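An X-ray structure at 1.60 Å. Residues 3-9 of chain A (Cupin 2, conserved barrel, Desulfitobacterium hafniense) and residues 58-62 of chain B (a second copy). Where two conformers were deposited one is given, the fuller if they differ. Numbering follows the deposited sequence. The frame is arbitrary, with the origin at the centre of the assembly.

Chain A (3-9) ARLKNLP
Chain B, residues 58-62: GDTLY

How do the two stretches lie against each other? Chain A runs extended through A:Ala3 to A:Lys6, with A:Arg4 and A:Leu5 in a strand (phi/psi -151/149 and -88/153), and A:Lys6 continues at -156/167. A:Asn7 then breaks the run at 60/33, before A:Leu8 (-130/147) and A:Pro9 (-67/143) extend again. In chain B, B:Gly58 (-123/170) and B:Asp59 (-66/147) lead into a strand at B:Thr60 to B:Tyr62, with phi/psi near -130/138, -114/135 and -108/134. The closest register is A:Leu5 beside B:Asp59, with their CA atoms 5.9 Å apart, and both chains progress in broadly the same direction, A:Leu8 coming level with B:Leu61. Together the stretches bury 246 Å².

What polar contacts fix this register? The backbone N of A:Leu5 donates a hydrogen bond to OD2 of B:Asp59, 2.9 Å long with an angle of 153° at the hydrogen. B:Asp59 points its CA-to-CB bond toward chain A, and chi1 of -65° (m) with chi2 of -16° brings the carboxylate to that amide. An aspartate suits the place because its short side chain offers two acceptors: OD2 serves chain A, while OD1 is hydrogen-bonded elsewhere in the structure. OD2 of B:Asp59 also lies 3.4 Å from CA of A:Arg4. One water bridges the chains, donating to O of A:Ala3 at 2.8 Å and accepting from N of B:Asp59 at 2.9 Å, so main chain is linked to main chain.

Why does A:Leu5 contribute so much of the buried surface? Its CA-to-CB bond points toward chain B, and the m, t rotamer (chi1 -65°, chi2 178°) carries CD1 onto the backbone there. CG of A:Leu5 is 3.7 Å from CB of B:Asp59, while CD1 of A:Leu5 reaches 3.6 Å from C of B:Thr60 and 3.5 Å from N of B:Leu61. CD1 of A:Leu5 is also 4.0 Å from CB of B:Leu61, an apolar contact. Thus the amide of A:Leu5 meets the acid while its side chain packs over the B:Thr60-B:Leu61 peptide and CB of B:Leu61.

How do the other two leucines complete the apolar patch? B:Leu61 points toward chain A with both chi angles in p (83° and 69°), and its CD2 meets CD1 of A:Leu8 at 4.0 Å. A:Leu8 also points toward its partner, with chi1 -70° (m) and chi2 157° (t). Both residues are buried, a setting that suits hydrocarbon side chains with no polar group to satisfy.

Where do the remaining side chains go? B:Thr60 points away, as expected in extended chain between B:Asp59 and B:Leu61, both of which point toward chain A, and its OG1, at chi1 -58° (m), is hydrogen-bonded elsewhere in the structure. A:Arg4 starts sideways, but its p, t, t chain with chi4 75° leads the guanidinium away. A:Lys6 points away, p then t throughout, while A:Asn7 (chi1 -63°, chi2 -34°) and B:Tyr62 (chi1 -66°, chi2 -73°) lie out of reach.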

ATOM      1  N   ALA A   3     -14.691   4.222 -10.279  1.00 28.57           N
ATOM      2  CA  ALA A   3     -13.539   4.068  -9.405  1.00 22.53           C
ATOM      3  C   ALA A   3     -12.242   4.041 -10.235  1.00 17.09           C
ATOM      4  O   ALA A   3     -12.144   3.283 -11.201  1.00 16.97           O
ATOM      5  CB  ALA A   3     -13.680   2.789  -8.570  1.00 26.72           C
ATOM      6  N   ARG A   4     -11.257   4.854  -9.847  0.50 14.38           N
ATOM      7  CA  ARG A   4      -9.976   4.881 -10.545  0.50 13.83           C
ATOM      8  C   ARG A   4      -8.819   5.271  -9.647  0.50 12.02           C
ATOM      9  O   ARG A   4      -8.983   6.055  -8.698  0.50  9.44           O
ATOM     10  CB  ARG A   4     -10.036   5.804 -11.767  0.50 15.84           C
ATOM     11  CG  ARG A   4     -10.123   7.248 -11.450  0.50 16.68           C
ATOM     12  CD  ARG A   4     -10.566   8.102 -12.636  0.50 18.36           C
ATOM     13  NE  ARG A   4     -10.553   9.507 -12.238  0.50 24.06           N
ATOM     14  CZ  ARG A   4      -9.451  10.239 -12.086  0.50 21.32           C
ATOM     15  NH1 ARG A   4      -8.251   9.734 -12.349  0.50 26.63           N
ATOM     16  NH2 ARG A   4      -9.556  11.487 -11.678  0.50 17.04           N
ATOM     17  N   LEU A   5      -7.641   4.728  -9.959  1.00  9.15           N
ATOM     18  CA  LEU A   5      -6.435   5.084  -9.259  1.00  9.93           C
ATOM     19  C   LEU A   5      -5.907   6.280  -9.993  1.00  8.70           C
ATOM     20  O   LEU A   5      -6.188   6.469 -11.183  1.00 11.94           O
ATOM     21  CB  LEU A   5      -5.411   3.914  -9.235  1.00 10.03           C
ATOM     22  CG  LEU A   5      -5.876   2.683  -8.443  1.00  9.91           C
ATOM     23  CD1 LEU A   5      -4.849   1.605  -8.522  1.00  9.71           C
ATOM     24  CD2 LEU A   5      -6.172   3.017  -6.962  1.00 13.24           C
ATOM     25  N   LYS A   6      -5.164   7.116  -9.289  1.00  9.23           N
ATOM     26  CA  LYS A   6      -4.627   8.347  -9.840  1.00 10.24           C
ATOM     27  C   LYS A   6      -3.386   8.829  -9.084  1.00  8.47           C
ATOM     28  O   LYS A   6      -3.088   8.372  -7.999  1.00 10.81           O
ATOM     29  CB  LYS A   6      -5.709   9.456  -9.845  1.00 11.43           C
ATOM     30  CG  LYS A   6      -6.178   9.852  -8.455  1.00 11.99           C
ATOM     31  CD  LYS A   6      -7.067  11.078  -8.501  1.00 13.81           C
ATOM     32  CE  LYS A   6      -7.466  11.506  -7.090  1.00 19.44           C
ATOM     33  NZ  LYS A   6      -8.127  12.862  -7.115  1.00 22.93           N
ATOM     34  N   ASN A   7      -2.702   9.787  -9.723  1.00 10.08           N
ATOM     35  CA  ASN A   7      -1.542  10.444  -9.190  1.00  9.81           C
ATOM     36  C   ASN A   7      -0.374   9.519  -8.875  1.00 12.28           C
ATOM     37  O   ASN A   7       0.436   9.784  -7.963  1.00 13.90           O
ATOM     38  CB  ASN A   7      -1.913  11.316  -7.978  1.00 10.53           C
ATOM     39  CG  ASN A   7      -2.855  12.436  -8.335  1.00  8.64           C
ATOM     40  OD1 ASN A   7      -2.798  13.002  -9.441  1.00 10.42           O
ATOM     41  ND2 ASN A   7      -3.773  12.748  -7.407  1.00 13.60           N
ATOM     42  N   LEU A   8      -0.256   8.470  -9.701  1.00 14.37           N
ATOM     43  CA  LEU A   8       0.777   7.445  -9.557  1.00 13.28           C
ATOM     44  C   LEU A   8       1.480   7.224 -10.874  1.00 13.47           C
ATOM     45  O   LEU A   8       0.830   7.342 -11.941  1.00 13.17           O
ATOM     46  CB  LEU A   8       0.160   6.114  -9.121  1.00 12.36           C
ATOM     47  CG  LEU A   8      -0.381   6.064  -7.690  1.00 12.36           C
ATOM     48  CD1 LEU A   8      -1.450   4.957  -7.572  1.00 13.25           C
ATOM     49  CD2 LEU A   8       0.788   5.887  -6.719  1.00 14.04           C
ATOM     50  N   PRO A   9       2.790   6.906 -10.823  1.00 10.92           N
ATOM     51  CA  PRO A   9       3.432   6.719 -12.130  1.00 11.83           C
ATOM     52  C   PRO A   9       2.938   5.499 -12.902  1.00 11.35           C
ATOM     53  O   PRO A   9       2.625   4.457 -12.294  1.00 12.50           O
ATOM     54  CB  PRO A   9       4.906   6.561 -11.781  1.00 15.81           C
ATOM     55  CG  PRO A   9       4.986   6.208 -10.374  1.00 13.41           C
ATOM     56  CD  PRO A   9       3.717   6.655  -9.700  1.00 13.07           C
TER
ATOM     57  N   GLY B  58     -10.280  -3.155 -13.758  1.00 17.48           N
ATOM     58  CA  GLY B  58     -10.012  -1.955 -13.009  1.00 12.69           C
ATOM     59  C   GLY B  58      -8.531  -1.671 -12.912  1.00 13.08           C
ATOM     60  O   GLY B  58      -7.692  -2.495 -13.246  1.00 13.65           O
ATOM     61  N   ASP B  59      -8.227  -0.473 -12.424  1.00 11.48           N
ATOM     62  CA  ASP B  59      -6.856  -0.029 -12.191  1.00 10.20           C
ATOM     63  C   ASP B  59      -6.191  -0.842 -11.092  1.00 11.11           C
ATOM     64  O   ASP B  59      -6.845  -1.263 -10.141  1.00 11.69           O
ATOM     65  CB  ASP B  59      -6.838   1.452 -11.804  1.00  7.80           C
ATOM     66  CG  ASP B  59      -7.304   2.374 -12.905  1.00  9.84           C
ATOM     67  OD1 ASP B  59      -7.386   1.983 -14.076  1.00 12.85           O
ATOM     68  OD2 ASP B  59      -7.569   3.547 -12.564  1.00 10.10           O
ATOM     69  N   THR B  60      -4.880  -1.031 -11.237  1.00 10.29           N
ATOM     70  CA  THR B  60      -4.052  -1.769 -10.305  1.00 11.09           C
ATOM     71  C   THR B  60      -2.843  -0.968  -9.948  1.00 11.88           C
ATOM     72  O   THR B  60      -2.278  -0.303 -10.806  1.00 11.73           O
ATOM     73  CB  THR B  60      -3.562  -3.064 -10.944  1.00 13.71           C
ATOM     74  OG1 THR B  60      -4.708  -3.808 -11.327  1.00 16.70           O
ATOM     75  CG2 THR B  60      -2.739  -3.887  -9.965  1.00 12.54           C
ATOM     76  N   LEU B  61      -2.465  -0.965  -8.682  0.50 13.93           N
ATOM     77  CA  LEU B  61      -1.133  -0.504  -8.293  0.50 15.87           C
ATOM     78  C   LEU B  61      -0.332  -1.660  -7.726  0.50 14.01           C
ATOM     79  O   LEU B  61      -0.809  -2.433  -6.890  0.50 13.89           O
ATOM     80  CB  LEU B  61      -1.168   0.653  -7.301  0.50 15.80           C
ATOM     81  CG  LEU B  61      -1.336   0.502  -5.782  0.50 15.95           C
ATOM     82  CD1 LEU B  61      -0.103  -0.149  -5.109  0.50 16.44           C
ATOM     83  CD2 LEU B  61      -1.597   1.853  -5.130  0.50 17.75           C
ATOM     84  N   TYR B  62       0.898  -1.730  -8.186  1.00 11.56           N
ATOM     85  CA  TYR B  62       1.914  -2.693  -7.714  1.00 12.00           C
ATOM     86  C   TYR B  62       2.968  -1.925  -6.887  1.00 13.35           C
ATOM     87  O   TYR B  62       3.475  -0.873  -7.307  1.00 13.41           O
ATOM     88  CB  TYR B  62       2.619  -3.362  -8.878  1.00 15.86           C
ATOM     89  CG  TYR B  62       1.742  -4.232  -9.693  1.00 12.79           C
ATOM     90  CD1 TYR B  62       1.327  -5.439  -9.199  1.00 15.55           C
ATOM     91  CD2 TYR B  62       1.322  -3.862 -10.960  1.00 12.00           C
ATOM     92  CE1 TYR B  62       0.509  -6.266  -9.937  1.00 17.25           C
ATOM     93  CE2 TYR B  62       0.487  -4.700 -11.714  1.00 16.70           C
ATOM     94  CZ  TYR B  62       0.097  -5.891 -11.187  1.00 14.38           C
ATOM     95  OH  TYR B  62      -0.718  -6.743 -11.898  1.00 18.95           O
TER
HETATM   96  O   HOH W   1     -10.718   1.076 -12.160  1.00 19.39           O